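Local coordinates for stage III sporulation protein AF (Bacillus subtilis, PDB 6DCS), which forms part of a sporulation-essential channel, probably as one subunit of a ring, to which this fragment contributes a ring-building-motif domain, at residues Thr57-Met62 and Lys112-Met117; Glu29-Asp34 and Thr100-Ile105; Thr86-Glu91 and Gly120-Asn125; Ile41-Gly46 and Glu53-Ile58. All coordinates share one frame; numbering follows the deposited sequence.

Contact 1 (Thr57-Met62 and Lys112-Met117); sequences TISVYM and KITVHM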
loop_
_atom_site.group_PDB
_atom_site.type_symbol
_atom_site.label_atom_id
_atom_site.label_comp_id
_atom_site.label_asym_id
_atom_site.label_seq_id
_atom_site.Cartn_x
_atom_site.Cartn_y
_atom_site.Cartn_z
ATOM N N THR A 57 -6.941 7.065 6.426
ATOM C CA THR A 57 -6.064 6.773 5.297
ATOM C C THR A 57 -5.336 5.460 5.530
ATOM O O THR A 57 -5.272 4.946 6.647
ATOM C CB THR A 57 -4.981 7.844 5.009
ATOM O OG1 THR A 57 -3.964 7.791 6.021
ATOM C CG2 THR A 57 -5.539 9.234 4.891
ATOM N N ILE A 58 -4.791 4.931 4.425
ATOM C CA ILE A 58 -4.119 3.643 4.350
ATOM C C ILE A 58 -3.032 3.709 3.292
ATOM O O ILE A 58 -3.326 3.790 2.091
ATOM C CB ILE A 58 -5.093 2.503 4.004
ATOM C CG1 ILE A 58 -6.349 2.584 4.858
ATOM C CG2 ILE A 58 -4.393 1.171 4.146
ATOM C CD1 ILE A 58 -7.411 1.628 4.497
ATOM N N SER A 59 -1.774 3.664 3.725
ATOM C CA SER A 59 -0.652 3.590 2.805
ATOM C C SER A 59 -0.137 2.157 2.692
ATOM O O SER A 59 0.034 1.465 3.703
ATOM C CB SER A 59 0.454 4.519 3.261
ATOM O OG SER A 59 0.181 5.807 2.758
ATOM N N VAL A 60 0.123 1.721 1.458
ATOM C CA VAL A 60 0.607 0.368 1.195
ATOM C C VAL A 60 1.881 0.397 0.359
ATOM O O VAL A 60 1.926 1.026 -0.702
ATOM C CB VAL A 60 -0.444 -0.493 0.488
ATOM C CG1 VAL A 60 0.013 -1.933 0.511
ATOM C CG2 VAL A 60 -1.802 -0.330 1.157
ATOM N N TYR A 61 2.896 -0.320 0.821
ATOM C CA TYR A 61 4.192 -0.377 0.165
ATOM C C TYR A 61 4.361 -1.793 -0.359
ATOM O O TYR A 61 4.373 -2.745 0.429
ATOM C CB TYR A 61 5.307 0.026 1.145
ATOM C CG TYR A 61 5.215 1.493 1.601
ATOM C CD1 TYR A 61 4.319 1.885 2.592
ATOM C CD2 TYR A 61 6.003 2.478 1.022
ATOM C CE1 TYR A 61 4.211 3.221 2.990
ATOM C CE2 TYR A 61 5.902 3.795 1.409
ATOM C CZ TYR A 61 5.008 4.178 2.396
ATOM O OH TYR A 61 4.929 5.527 2.771
ATOM N N MET A 62 4.440 -1.928 -1.687
ATOM C CA MET A 62 4.394 -3.222 -2.361
ATOM C C MET A 62 5.802 -3.667 -2.705
ATOM O O MET A 62 6.605 -2.865 -3.184
ATOM C CB MET A 62 3.548 -3.144 -3.628
ATOM C CG MET A 62 2.042 -3.154 -3.364
ATOM S SD MET A 62 1.482 -4.235 -2.035
ATOM C CE MET A 62 1.539 -5.838 -2.854
ATOM N N LYS A 112 -9.335 6.237 -0.011
ATOM C CA LYS A 112 -8.573 6.150 1.220
ATOM C C LYS A 112 -7.265 5.398 1.083
ATOM O O LYS A 112 -6.592 5.191 2.101
ATOM C CB LYS A 112 -9.390 5.463 2.316
ATOM C CG LYS A 112 -10.517 6.273 2.908
ATOM C CD LYS A 112 -11.161 5.504 4.072
ATOM C CE LYS A 112 -12.417 6.214 4.575
ATOM N NZ LYS A 112 -13.088 5.452 5.686
ATOM N N ILE A 113 -6.895 4.946 -0.108
ATOM C CA ILE A 113 -5.765 4.031 -0.244
ATOM C C ILE A 113 -4.712 4.668 -1.121
ATOM O O ILE A 113 -4.980 4.998 -2.285
ATOM C CB ILE A 113 -6.170 2.655 -0.811
ATOM C CG1 ILE A 113 -7.365 2.052 -0.052
ATOM C CG2 ILE A 113 -4.992 1.695 -0.787
ATOM C CD1 ILE A 113 -7.913 0.725 -0.669
ATOM N N THR A 114 -3.514 4.817 -0.581
ATOM C CA THR A 114 -2.347 5.167 -1.372
ATOM C C THR A 114 -1.538 3.906 -1.565
ATOM O O THR A 114 -1.324 3.165 -0.606
ATOM C CB THR A 114 -1.491 6.251 -0.702
ATOM O OG1 THR A 114 -2.321 7.361 -0.335
ATOM C CG2 THR A 114 -0.388 6.745 -1.658
ATOM N N VAL A 115 -1.072 3.671 -2.784
ATOM C CA VAL A 115 -0.233 2.515 -3.078
ATOM C C VAL A 115 1.135 3.045 -3.464
ATOM O O VAL A 115 1.269 3.731 -4.485
ATOM C CB VAL A 115 -0.826 1.639 -4.196
ATOM C CG1 VAL A 115 0.141 0.514 -4.560
ATOM C CG2 VAL A 115 -2.165 1.089 -3.795
ATOM N N HIS A 116 2.150 2.732 -2.660
ATOM C CA HIS A 116 3.531 3.092 -2.973
ATOM C C HIS A 116 4.246 1.884 -3.574
ATOM O O HIS A 116 4.262 0.795 -2.989
ATOM C CB HIS A 116 4.268 3.614 -1.735
ATOM C CG HIS A 116 3.772 4.944 -1.247
ATOM N ND1 HIS A 116 4.095 6.133 -1.866
ATOM C CD2 HIS A 116 2.954 5.269 -0.219
ATOM C CE1 HIS A 116 3.501 7.133 -1.238
ATOM N NE2 HIS A 116 2.805 6.637 -0.231
ATOM N N MET A 117 4.831 2.085 -4.745
ATOM C CA MET A 117 5.315 0.991 -5.576
ATOM C C MET A 117 6.831 0.858 -5.451
ATOM O O MET A 117 7.585 1.067 -6.399
ATOM C CB MET A 117 4.908 1.222 -7.028
ATOM C CG MET A 117 3.886 0.241 -7.580
ATOM S SD MET A 117 4.064 -1.435 -6.957
ATOM C CE MET A 117 5.789 -1.768 -7.366
#
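H116 lies alongside Y61, the two side chains pointing the same way from neighbouring positions of two parallel strands. Both have CG beside the backbone N (H116 chi1 -68°), which starts the two CG atoms on the same side. Starting at its root, H116 CB sits 3.4 Å from Y61 CD2. H116 CG then meets Y61 CE2 at 3.6 Å, and H116 CD2 stands over one face of the tyrosine ring, 3.5 Å from Y61 CZ. At the tip, H116 NE2 comes to 3.8 Å from Y61 OH, while S59 OG lies near the imidazole plane at its edge. The planes differ by 16° and the centroids are 4.7 Å apart; the rings are slid so far that they barely overlap. An alanine in place of Y61 would probably leave the imidazole without its companion ring, and K42 NZ and R40 without the hydroxyl and the cation-pi partner they now have.

The backbones run at 21° to each other in a parallel ladder. Its bonds alternate across the pair: T114 N gives to I58 O at 2.9 Å, V60 N to T114 O, H116 N to V60 O and M62 N to H116 O; I58 N to K112 O is weak. On the face opposite the rings, V60 CG2 meets I113 CG2 at 4.2 Å, and I113 packs on W106 of helix 81-106. The chemistry is thus split: aliphatic groups on the face packed by helix 81-106, aromatic and polar ones on the other, where V123 of the C-terminal tail touches H116.

Contact 2 (Glu29-Asp34 and Thr100-Ile105); sequences ERFSHD and TQLADI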
loop_
_atom_site.group_PDB
_atom_site.type_symbol
_atom_site.label_atom_id
_atom_site.label_comp_id
_atom_site.label_asym_id
_atom_site.label_seq_id
_atom_site.Cartn_x
_atom_site.Cartn_y
_atom_site.Cartn_z
ATOM N N GLU A 29 -3.550 -12.733 1.827
ATOM C CA GLU A 29 -4.227 -13.839 1.163
ATOM C C GLU A 29 -4.197 -13.693 -0.362
ATOM O O GLU A 29 -3.843 -14.644 -1.067
ATOM C CB GLU A 29 -5.653 -13.940 1.684
ATOM C CG GLU A 29 -5.747 -14.722 2.985
ATOM C CD GLU A 29 -7.164 -15.220 3.244
ATOM O OE1 GLU A 29 -8.112 -14.413 3.058
ATOM O OE2 GLU A 29 -7.329 -16.424 3.592
ATOM N N ARG A 30 -4.522 -12.507 -0.895
ATOM C CA ARG A 30 -4.507 -12.334 -2.349
ATOM C C ARG A 30 -3.113 -12.078 -2.927
ATOM O O ARG A 30 -2.893 -12.322 -4.118
ATOM C CB ARG A 30 -5.443 -11.199 -2.759
ATOM C CG ARG A 30 -6.920 -11.627 -2.980
ATOM C CD ARG A 30 -7.467 -12.535 -1.868
ATOM N NE ARG A 30 -8.937 -12.585 -1.828
ATOM C CZ ARG A 30 -9.661 -13.056 -0.807
ATOM N NH1 ARG A 30 -9.054 -13.537 0.274
ATOM N NH2 ARG A 30 -10.999 -13.044 -0.862
ATOM N N PHE A 31 -2.174 -11.566 -2.136
ATOM C CA PHE A 31 -0.784 -11.398 -2.579
ATOM C C PHE A 31 0.135 -12.206 -1.666
ATOM O O PHE A 31 0.991 -11.642 -0.977
ATOM C CB PHE A 31 -0.323 -9.938 -2.588
ATOM C CG PHE A 31 -1.113 -9.017 -3.470
ATOM C CD1 PHE A 31 -0.529 -8.459 -4.597
ATOM C CD2 PHE A 31 -2.385 -8.608 -3.114
ATOM C CE1 PHE A 31 -1.234 -7.568 -5.388
ATOM C CE2 PHE A 31 -3.087 -7.722 -3.901
ATOM C CZ PHE A 31 -2.516 -7.202 -5.034
ATOM N N SER A 32 -0.048 -13.520 -1.643
ATOM C CA SER A 32 0.939 -14.410 -1.041
ATOM C C SER A 32 1.919 -14.884 -2.105
ATOM O O SER A 32 3.124 -14.623 -2.015
ATOM C CB SER A 32 0.240 -15.608 -0.384
ATOM O OG SER A 32 0.985 -16.129 0.703
ATOM N N HIS A 33 1.383 -15.510 -3.152
ATOM C CA HIS A 33 2.140 -16.259 -4.147
ATOM C C HIS A 33 2.084 -15.475 -5.465
ATOM O O HIS A 33 1.613 -15.985 -6.501
ATOM C CB HIS A 33 1.528 -17.633 -4.302
ATOM C CG HIS A 33 0.033 -17.632 -4.103
ATOM N ND1 HIS A 33 -0.562 -17.499 -2.862
ATOM C CD2 HIS A 33 -0.988 -17.688 -4.996
ATOM C CE1 HIS A 33 -1.879 -17.500 -2.998
ATOM N NE2 HIS A 33 -2.163 -17.619 -4.284
ATOM N N ASP A 34 2.572 -14.231 -5.403
ATOM C CA ASP A 34 2.287 -13.236 -6.439
ATOM C C ASP A 34 3.556 -12.454 -6.739
ATOM O O ASP A 34 4.560 -12.579 -6.034
ATOM C CB ASP A 34 1.159 -12.269 -6.019
ATOM C CG ASP A 34 -0.246 -12.858 -6.201
ATOM O OD1 ASP A 34 -1.096 -12.145 -6.771
ATOM O OD2 ASP A 34 -0.500 -14.007 -5.784
ATOM N N THR A 100 -7.181 -0.965 -6.795
ATOM C CA THR A 100 -8.503 -1.553 -6.955
ATOM C C THR A 100 -8.591 -2.946 -6.315
ATOM O O THR A 100 -9.572 -3.276 -5.641
ATOM C CB THR A 100 -8.799 -1.606 -8.441
ATOM O OG1 THR A 100 -7.630 -2.134 -9.061
ATOM C CG2 THR A 100 -9.025 -0.233 -9.010
ATOM N N GLN A 101 -7.571 -3.777 -6.515
ATOM C CA GLN A 101 -7.579 -5.095 -5.901
ATOM C C GLN A 101 -7.794 -4.986 -4.401
ATOM O O GLN A 101 -8.641 -5.685 -3.830
ATOM C CB GLN A 101 -6.271 -5.827 -6.202
ATOM C CG GLN A 101 -6.387 -7.042 -7.107
ATOM C CD GLN A 101 -5.107 -7.895 -7.129
ATOM O OE1 GLN A 101 -4.167 -7.622 -7.893
ATOM N NE2 GLN A 101 -5.080 -8.943 -6.300
ATOM N N LEU A 102 -7.050 -4.098 -3.735
ATOM C CA LEU A 102 -7.199 -3.991 -2.291
ATOM C C LEU A 102 -8.525 -3.332 -1.926
ATOM O O LEU A 102 -9.190 -3.735 -0.963
ATOM C CB LEU A 102 -6.021 -3.232 -1.708
ATOM C CG LEU A 102 -4.624 -3.780 -1.959
ATOM C CD1 LEU A 102 -3.593 -2.634 -1.786
ATOM C CD2 LEU A 102 -4.341 -4.904 -1.015
ATOM N N ALA A 103 -8.935 -2.330 -2.705
ATOM C CA ALA A 103 -10.274 -1.771 -2.561
ATOM C C ALA A 103 -11.332 -2.873 -2.498
ATOM O O ALA A 103 -12.121 -2.946 -1.549
ATOM C CB ALA A 103 -10.560 -0.829 -3.726
ATOM N N ASP A 104 -11.370 -3.730 -3.516
ATOM C CA ASP A 104 -12.301 -4.848 -3.517
ATOM C C ASP A 104 -12.095 -5.739 -2.291
ATOM O O ASP A 104 -13.038 -6.022 -1.550
ATOM C CB ASP A 104 -12.135 -5.646 -4.819
ATOM C CG ASP A 104 -12.699 -4.911 -6.042
ATOM O OD1 ASP A 104 -13.481 -3.942 -5.849
ATOM O OD2 ASP A 104 -12.339 -5.272 -7.195
ATOM N N ILE A 105 -10.863 -6.201 -2.068
ATOM C CA ILE A 105 -10.609 -7.155 -0.986
ATOM C C ILE A 105 -11.135 -6.626 0.344
ATOM O O ILE A 105 -11.806 -7.344 1.101
ATOM C CB ILE A 105 -9.104 -7.438 -0.870
ATOM C CG1 ILE A 105 -8.583 -8.119 -2.118
ATOM C CG2 ILE A 105 -8.829 -8.291 0.372
ATOM C CD1 ILE A 105 -7.069 -8.152 -2.180
#
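F31 and Q101 reach toward each other tip to tip, the phenyl and amide planes only 14° apart. The far end of the ring meets the amide: F31 CZ is 3.3 Å from Q101 OE1, and F31 CE2 is 3.3 Å from Q101 NE2. I105 comes differently, with CD1 close to the ring plane at the edge, 4.4 Å from F31 CE2. L102 CD2 lies 4.2 Å from F31 CE2. An alanine at F31 would probably open a gap before L102 and I105 and leave the Q101 amide freer to turn.

R30 and I105 slide past each other in opposite directions. I105 has CD1 anti to CA (chi2 168°), and this methyl touches R30 CB at 3.5 Å, so the arginine contributes its aliphatic root. Its charged end is engaged within its own segment, where R30 NH1 forms a salt bridge with E29 OE1 at 3.1 Å.

The contact is therefore a phenyl ring and a glutamine amide meeting at the centre, with aliphatic groups of I105, L102 and R30 around them. It joins the last turn of helix 11-30 and the loop after it to the C-terminal end of helix 81-106. F31 also packs on M62 and Y36, and L102 on V60, which seats this meeting of helix end and helix against strand 55-63 of the sheet.

Contact 3 (Thr86-Glu91 and Gly120-Asn125); sequences TKEAAE and GESVGN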
loop_
_atom_site.group_PDB
_atom_site.type_symbol
_atom_site.label_atom_id
_atom_site.label_comp_id
_atom_site.label_asym_id
_atom_site.label_seq_id
_atom_site.Cartn_x
_atom_site.Cartn_y
_atom_site.Cartn_z
ATOM N N THR A 86 5.090 4.990 -22.692
ATOM C CA THR A 86 4.339 3.746 -22.487
ATOM C C THR A 86 4.898 2.938 -21.317
ATOM O O THR A 86 4.127 2.334 -20.561
ATOM C CB THR A 86 4.287 2.889 -23.766
ATOM O OG1 THR A 86 5.606 2.580 -24.231
ATOM C CG2 THR A 86 3.524 3.594 -24.876
ATOM N N LYS A 87 6.226 2.926 -21.141
ATOM C CA LYS A 87 6.804 2.339 -19.934
ATOM C C LYS A 87 6.173 2.939 -18.675
ATOM O O LYS A 87 5.832 2.211 -17.731
ATOM C CB LYS A 87 8.316 2.546 -19.930
ATOM C CG LYS A 87 9.158 1.387 -19.457
ATOM C CD LYS A 87 10.642 1.736 -19.643
ATOM C CE LYS A 87 11.298 0.891 -20.743
ATOM N NZ LYS A 87 12.789 0.944 -20.747
ATOM N N GLU A 88 5.974 4.260 -18.659
ATOM C CA GLU A 88 5.335 4.897 -17.512
ATOM C C GLU A 88 3.854 4.543 -17.440
ATOM O O GLU A 88 3.321 4.277 -16.354
ATOM C CB GLU A 88 5.536 6.417 -17.577
ATOM C CG GLU A 88 4.855 7.245 -16.453
ATOM C CD GLU A 88 5.490 7.060 -15.080
ATOM O OE1 GLU A 88 4.866 7.477 -14.071
ATOM O OE2 GLU A 88 6.603 6.489 -15.015
ATOM N N ALA A 89 3.169 4.532 -18.590
ATOM C CA ALA A 89 1.747 4.197 -18.604
ATOM C C ALA A 89 1.504 2.858 -17.933
ATOM O O ALA A 89 0.595 2.710 -17.103
ATOM C CB ALA A 89 1.230 4.172 -20.035
ATOM N N ALA A 90 2.356 1.883 -18.238
ATOM C CA ALA A 90 2.154 0.557 -17.671
ATOM C C ALA A 90 2.365 0.577 -16.162
ATOM O O ALA A 90 1.541 0.044 -15.412
ATOM C CB ALA A 90 3.078 -0.460 -18.353
ATOM N N GLU A 91 3.452 1.194 -15.693
ATOM C CA GLU A 91 3.683 1.282 -14.249
ATOM C C GLU A 91 2.592 2.071 -13.526
ATOM O O GLU A 91 2.208 1.712 -12.407
ATOM C CB GLU A 91 5.034 1.921 -13.967
ATOM C CG GLU A 91 6.178 0.938 -14.008
ATOM C CD GLU A 91 7.495 1.601 -14.365
ATOM O OE1 GLU A 91 8.385 0.897 -14.894
ATOM O OE2 GLU A 91 7.639 2.822 -14.124
ATOM N N GLY A 120 10.140 -0.054 -7.630
ATOM C CA GLY A 120 9.612 0.545 -8.844
ATOM C C GLY A 120 9.600 2.048 -8.680
ATOM O O GLY A 120 10.226 2.584 -7.765
ATOM N N GLU A 121 8.881 2.747 -9.583
ATOM C CA GLU A 121 8.775 4.219 -9.504
ATOM C C GLU A 121 7.338 4.606 -9.879
ATOM O O GLU A 121 7.022 4.907 -11.037
ATOM C CB GLU A 121 9.826 4.926 -10.374
ATOM C CG GLU A 121 11.282 4.778 -9.883
ATOM C CD GLU A 121 12.274 5.746 -10.541
ATOM O OE1 GLU A 121 13.461 5.759 -10.136
ATOM O OE2 GLU A 121 11.874 6.506 -11.445
ATOM N N SER A 122 6.464 4.591 -8.869
ATOM C CA SER A 122 5.058 4.955 -9.023
ATOM C C SER A 122 4.408 5.111 -7.652
ATOM O O SER A 122 4.994 4.777 -6.615
ATOM C CB SER A 122 4.297 3.927 -9.862
ATOM O OG SER A 122 3.741 4.583 -10.981
ATOM N N VAL A 123 3.181 5.645 -7.665
ATOM C CA VAL A 123 2.364 5.802 -6.468
ATOM C C VAL A 123 0.908 5.741 -6.894
ATOM O O VAL A 123 0.580 5.880 -8.072
ATOM C CB VAL A 123 2.626 7.127 -5.692
ATOM C CG1 VAL A 123 3.975 7.106 -4.964
ATOM C CG2 VAL A 123 2.500 8.353 -6.615
ATOM N N GLY A 124 0.027 5.525 -5.916
ATOM C CA GLY A 124 -1.402 5.630 -6.110
ATOM C C GLY A 124 -1.919 7.007 -5.741
ATOM O O GLY A 124 -1.154 7.957 -5.544
ATOM N N ASN A 125 -3.248 7.117 -5.643
ATOM C CA ASN A 125 -3.900 8.428 -5.522
ATOM C C ASN A 125 -3.553 9.082 -4.180
ATOM O O ASN A 125 -3.905 8.555 -3.116
ATOM C CB ASN A 125 -5.419 8.310 -5.690
ATOM C CG ASN A 125 -5.893 8.670 -7.101
ATOM O OD1 ASN A 125 -5.412 8.118 -8.083
ATOM N ND2 ASN A 125 -6.829 9.617 -7.200
#
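S122 turns its hydroxyl toward the backbone of E91, with OG 3.6 Å from E91 O. That separation is too long to count as a hydrogen bond. The carboxylate approaches instead pair acceptor with acceptor: E91 OE2 stands 3.8 Å from E121 O, and E88 OE2 is 4.3 Å from the same carbonyl oxygen, E121 O. The first shell is thus a loose polar apposition of a helix flank and an irregular tail, burying only 137 Å².

The E91 side chain is extended beyond CG (chi2 154°), which carries CD outward from the helix beside the tail. E88 has CG anti to the backbone N (chi1 177°); separately, its OE1 lies 4.4 Å from S122 OG. E121 adds a third carboxylate, its OE2 6.2 Å from E91 OE2. Like charges at that spacing would be expected to repel mildly, tempered by solvent.

What positions the two partners lies further out. E91 is held in its helix by E91 N to K87 O, at 3.3 Å, while S122 also touches Q92 and M117. S122 O probably accepts a hydrogen bond from M117 N, and V123 packs on H116. The tail thus leaves strand 113-116, turns back and runs beside that strand, with S122 and N125 leaning on helix 81-106, the latter through K96 and Q99; the contact marks where this tail meets the earlier half of that helix, at the periphery of the fold.

Contact 4 (Ile41-Gly46 and Glu53-Ile58); sequences IKLTAG and EDIKTI. With SO4 (sulfate ion), chain D.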
loop_
_atom_site.group_PDB
_atom_site.type_symbol
_atom_site.label_atom_id
_atom_site.label_comp_id
_atom_site.label_asym_id
_atom_site.label_seq_id
_atom_site.Cartn_x
_atom_site.Cartn_y
_atom_site.Cartn_z
ATOM N N ILE A 41 2.316 -1.266 5.882
ATOM C CA ILE A 41 0.958 -0.741 5.828
ATOM C C ILE A 41 0.840 0.288 6.940
ATOM O O ILE A 41 1.112 -0.035 8.098
ATOM C CB ILE A 41 -0.090 -1.858 6.015
ATOM C CG1 ILE A 41 -0.004 -2.878 4.888
ATOM C CG2 ILE A 41 -1.507 -1.311 6.021
ATOM C CD1 ILE A 41 -1.012 -4.041 5.004
ATOM N N LYS A 42 0.440 1.519 6.597
ATOM C CA LYS A 42 0.366 2.632 7.559
ATOM C C LYS A 42 -1.074 3.162 7.627
ATOM O O LYS A 42 -1.574 3.744 6.650
ATOM C CB LYS A 42 1.314 3.779 7.169
ATOM C CG LYS A 42 2.836 3.495 7.168
ATOM C CD LYS A 42 3.664 4.805 7.203
ATOM C CE LYS A 42 4.388 5.142 5.882
ATOM N NZ LYS A 42 4.370 6.610 5.490
ATOM N N LEU A 43 -1.735 3.030 8.778
ATOM C CA LEU A 43 -3.043 3.660 8.932
ATOM C C LEU A 43 -2.955 4.988 9.705
ATOM O O LEU A 43 -2.050 5.220 10.518
ATOM C CB LEU A 43 -4.036 2.712 9.615
ATOM C CG LEU A 43 -4.679 1.555 8.801
ATOM C CD1 LEU A 43 -3.668 0.539 8.374
ATOM C CD2 LEU A 43 -5.661 0.841 9.666
ATOM N N THR A 44 -3.885 5.886 9.402
ATOM C CA THR A 44 -4.117 7.072 10.208
ATOM C C THR A 44 -5.586 7.110 10.619
ATOM O O THR A 44 -6.466 6.589 9.922
ATOM C CB THR A 44 -3.730 8.390 9.483
ATOM O OG1 THR A 44 -4.788 8.839 8.631
ATOM C CG2 THR A 44 -2.444 8.250 8.662
ATOM N N ALA A 45 -5.832 7.693 11.792
ATOM C CA ALA A 45 -7.189 7.868 12.290
ATOM C C ALA A 45 -7.217 9.090 13.197
ATOM O O ALA A 45 -6.174 9.552 13.667
ATOM C CB ALA A 45 -7.695 6.619 13.021
ATOM N N GLY A 46 -8.423 9.608 13.424
ATOM C CA GLY A 46 -8.683 10.847 14.148
ATOM C C GLY A 46 -9.206 10.601 15.544
ATOM O O GLY A 46 -8.926 9.565 16.160
ATOM N N GLU A 53 -14.898 2.284 9.736
ATOM C CA GLU A 53 -15.376 3.589 9.283
ATOM C C GLU A 53 -14.430 4.707 9.671
ATOM O O GLU A 53 -14.238 5.637 8.886
ATOM C CB GLU A 53 -16.774 3.876 9.850
ATOM C CG GLU A 53 -17.909 3.365 8.995
ATOM C CD GLU A 53 -18.097 1.841 9.078
ATOM O OE1 GLU A 53 -18.869 1.283 8.257
ATOM O OE2 GLU A 53 -17.498 1.192 9.970
ATOM N N ASP A 54 -13.823 4.628 10.856
ATOM C CA ASP A 54 -13.019 5.734 11.380
ATOM C C ASP A 54 -11.617 5.806 10.813
ATOM O O ASP A 54 -10.868 6.678 11.235
ATOM C CB ASP A 54 -12.889 5.654 12.901
ATOM C CG ASP A 54 -14.201 5.895 13.606
ATOM O OD1 ASP A 54 -14.668 7.057 13.574
ATOM O OD2 ASP A 54 -14.753 4.920 14.183
ATOM N N ILE A 55 -11.216 4.895 9.935
ATOM C CA ILE A 55 -9.892 4.975 9.327
ATOM C C ILE A 55 -9.918 6.088 8.300
ATOM O O ILE A 55 -10.750 6.071 7.385
ATOM C CB ILE A 55 -9.508 3.649 8.663
ATOM C CG1 ILE A 55 -9.281 2.550 9.697
ATOM C CG2 ILE A 55 -8.267 3.819 7.820
ATOM C CD1 ILE A 55 -9.059 1.172 9.060
ATOM N N LYS A 56 -9.003 7.047 8.435
ATOM C CA LYS A 56 -8.912 8.140 7.478
ATOM C C LYS A 56 -8.040 7.809 6.265
ATOM O O LYS A 56 -8.346 8.262 5.160
ATOM C CB LYS A 56 -8.388 9.403 8.177
ATOM C CG LYS A 56 -9.405 10.054 9.128
ATOM C CD LYS A 56 -9.469 11.578 9.026
ATOM C CE LYS A 56 -10.497 12.097 10.027
ATOM N NZ LYS A 56 -10.375 13.577 10.299
ATOM N N THR A 57 -6.941 7.065 6.426
ATOM C CA THR A 57 -6.064 6.773 5.297
ATOM C C THR A 57 -5.336 5.460 5.530
ATOM O O THR A 57 -5.272 4.946 6.647
ATOM C CB THR A 57 -4.981 7.844 5.009
ATOM O OG1 THR A 57 -3.964 7.791 6.021
ATOM C CG2 THR A 57 -5.539 9.234 4.891
ATOM N N ILE A 58 -4.791 4.931 4.425
ATOM C CA ILE A 58 -4.119 3.643 4.350
ATOM C C ILE A 58 -3.032 3.709 3.292
ATOM O O ILE A 58 -3.326 3.790 2.091
ATOM C CB ILE A 58 -5.093 2.503 4.004
ATOM C CG1 ILE A 58 -6.349 2.584 4.858
ATOM C CG2 ILE A 58 -4.393 1.171 4.146
ATOM C CD1 ILE A 58 -7.411 1.628 4.497
HETATM S S SO4 D . -11.938 13.427 13.617
HETATM O O1 SO4 D . -12.367 14.466 14.569
HETATM O O2 SO4 D . -10.468 13.370 13.622
HETATM O O3 SO4 D . -12.405 13.735 12.252
HETATM O O4 SO4 D . -12.500 12.126 14.027
#
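T44 is bonded to two successive residues opposite it, K56 and T57, which makes a classic beta bulge in the antiparallel pairing of strands 37-45 and 55-63. T44 N donates to T57 O at 3.2 Å, and T44 O accepts from K56 N at 3.0 Å. The first of these is straight at the hydrogen (163°), yet its donor stands above the carbonyl plane of T57, 42° out of it. The extra residue is thus accommodated between two bonds to a single threonine.

The T44 and T57 side chains cross obliquely above this pairing. In each, OG1 sits in the crowded position between the backbone N and the carbonyl carbon (T44 chi1 83°), and the two hydroxyls form a hydrogen bond, OG1 to OG1 at 2.9 Å, in which either could be the donor. K56 CB lies beside T44 OG1 at 3.7 Å. The lysine chain then leads away from the strand pair, and K56 NZ donates to sulfate O3 at 2.8 Å, with a weak second bond to O2. E47 N also binds this ion, which probably came from the crystallisation liquor.

On the other face of the sheet the contact is aliphatic. L43 CD2 meets I55 CD1 at 3.5 Å, and L43 CD1 reaches I58 CG2 at 4.3 Å. Helix 11-30 covers this side, L16 and L23 against L43 and M19 against I55. The hairpin therefore offers hydrocarbon to the helix and hydroxyls with a lysine on the opposite face, the K56 ammonium taking up a sulfate as a positive group would.

Helix 11-30, strands 37-45 and 55-63, helix 81-106 and strand 113-116 follow in the alpha-beta-beta-alpha-beta order of a ring-building motif. Contacts 1 and 4 share T57 and I58, with centres about 11 Å apart, and make strand 55-63 the middle of the three-stranded sheet. Contact 2, its centre about 13 Å from that of contact 1, joins the two helices where they lie on that sheet; contact 4 is nested within the loop it closes. Contact 3 is peripheral, its centre about 14 Å from that of contact 1 and about 24 Å from that of contact 4, across the chain's centre. Contacts 1, 2 and 4 thus define the domain, while contact 3 places its C-terminal tail.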